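Local coordinates for uncharacterized protein (Bordetella pertussis, PDB 3FVV) that probably removes the phosphate from histidinol phosphate to give histidinol, as a magnesium-dependent hydrolase of the HAD-like superfamily, at residues A[70-73]-A[79-82]. Residues are numbered along the deposited sequence; the frame is centred on the assembly and turned at random.
Sequences AAHS and AWHE
W80 meets H72 in a T-shaped (edge-to-face) stack. The outer edge of the six-membered indole ring points at one face of the imidazole. The planes stand at 82° to each other, and the ring centres are 4.8 Å apart. CZ3 of W80 sits over the middle of the H72 ring, 3.4 Å from H72 CD2. The neighbouring corner, W80 CH2, lies beyond the rim, 3.5 Å from the same H72 CD2. On the opposite imidazole face lies the methyl of A71, offset toward the rim.

Both side chains leave the backbone alike, with CG anti to the carbonyl carbon (chi1 -58° in H72, -54° in W80). The backbones stay well apart, H72 CA to W80 CA 10.5 Å, and the rings meet between them.

ND1 of H72 hydrogen-bonds to L68 O in helix 58-70, and NE2 makes a weak bond to R33 O. R33 also forms a cation-pi contact with W80. S73 is the N-cap of helix 74-89, which carries W80.

This surface contact ties the loop between helix 58-70 and helix 74-89 to the second helix. Both helices belong to the helical insert between strands 5-9 and 110-115, consistent with a SerB-type HAD cap. The C-H at W80 CZ3 faces the imidazole pi cloud. ND1 probably sets the ring's rotation, with weaker help from NE2. Two carbonyl acceptors would suit a doubly protonated imidazole, whose face would probably be a poorer pi acceptor.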
loop_
_atom_site.group_PDB
_atom_site.type_symbol
_atom_site.label_atom_id
_atom_site.label_comp_id
_atom_site.label_asym_id
_atom_site.label_seq_id
_atom_site.Cartn_x
_atom_site.Cartn_y
_atom_site.Cartn_z
ATOM N N ALA A 70 9.468 -8.108 -13.668
ATOM C CA ALA A 70 10.731 -8.490 -14.280
ATOM C C ALA A 70 10.506 -9.190 -15.620
ATOM O O ALA A 70 11.382 -9.188 -16.476
ATOM C CB ALA A 70 11.591 -9.394 -13.267
ATOM N N ALA A 71 9.317 -9.727 -15.841
ATOM C CA ALA A 71 9.038 -10.529 -17.038
ATOM C C ALA A 71 8.708 -9.682 -18.293
ATOM O O ALA A 71 8.503 -10.212 -19.356
ATOM C CB ALA A 71 7.931 -11.602 -16.711
ATOM N N HIS A 72 8.750 -8.337 -18.196
ATOM C CA HIS A 72 8.222 -7.469 -19.245
ATOM C C HIS A 72 8.900 -6.120 -19.335
ATOM O O HIS A 72 9.458 -5.609 -18.381
ATOM C CB HIS A 72 6.767 -7.148 -18.923
ATOM C CG HIS A 72 5.910 -8.342 -18.808
ATOM N ND1 HIS A 72 5.382 -8.764 -17.608
ATOM C CD2 HIS A 72 5.501 -9.222 -19.732
ATOM C CE1 HIS A 72 4.692 -9.863 -17.803
ATOM N NE2 HIS A 72 4.732 -10.151 -19.086
ATOM N N SER A 73 8.801 -5.504 -20.480
ATOM C CA SER A 73 9.367 -4.197 -20.657
ATOM C C SER A 73 8.552 -3.195 -19.821
ATOM O O SER A 73 7.335 -3.367 -19.622
ATOM C CB SER A 73 9.379 -3.857 -22.153
ATOM O OG SER A 73 8.661 -2.677 -22.421
ATOM N N ALA A 79 1.368 0.515 -20.073
ATOM C CA ALA A 79 0.167 0.396 -20.880
ATOM C C ALA A 79 -0.789 -0.562 -20.128
ATOM O O ALA A 79 -1.922 -0.222 -19.869
ATOM C CB ALA A 79 0.502 -0.094 -22.338
ATOM N N TRP A 80 -0.275 -1.701 -19.655
ATOM C CA TRP A 80 -1.139 -2.643 -18.930
ATOM C C TRP A 80 -1.653 -2.135 -17.588
ATOM O O TRP A 80 -2.788 -2.390 -17.195
ATOM C CB TRP A 80 -0.469 -4.018 -18.761
ATOM C CG TRP A 80 -0.002 -4.611 -20.042
ATOM C CD1 TRP A 80 -0.443 -4.320 -21.268
ATOM C CD2 TRP A 80 1.037 -5.579 -20.206
ATOM N NE1 TRP A 80 0.246 -5.023 -22.206
ATOM C CE2 TRP A 80 1.146 -5.838 -21.570
ATOM C CE3 TRP A 80 1.863 -6.277 -19.313
ATOM C CZ2 TRP A 80 2.103 -6.748 -22.109
ATOM C CZ3 TRP A 80 2.784 -7.193 -19.836
ATOM C CH2 TRP A 80 2.903 -7.406 -21.219
ATOM N N HIS A 81 -0.826 -1.390 -16.880
ATOM C CA HIS A 81 -1.279 -0.792 -15.645
ATOM C C HIS A 81 -2.401 0.233 -15.869
ATOM O O HIS A 81 -3.282 0.323 -15.092
ATOM C CB HIS A 81 -0.111 -0.238 -14.860
ATOM C CG HIS A 81 -0.492 0.228 -13.502
ATOM N ND1 HIS A 81 -0.397 -0.572 -12.374
ATOM C CD2 HIS A 81 -1.022 1.386 -13.088
ATOM C CE1 HIS A 81 -0.831 0.097 -11.327
ATOM N NE2 HIS A 81 -1.221 1.285 -11.731
ATOM N N GLU A 82 -2.348 1.013 -16.928
ATOM C CA GLU A 82 -3.468 1.902 -17.225
ATOM C C GLU A 82 -4.758 1.153 -17.414
ATOM O O GLU A 82 -5.780 1.541 -16.948
ATOM C CB GLU A 82 -3.222 2.781 -18.467
ATOM C CG GLU A 82 -2.054 3.727 -18.352
ATOM C CD GLU A 82 -1.610 4.310 -19.697
ATOM O OE1 GLU A 82 -2.336 4.162 -20.694
ATOM O OE2 GLU A 82 -0.497 4.883 -19.781
#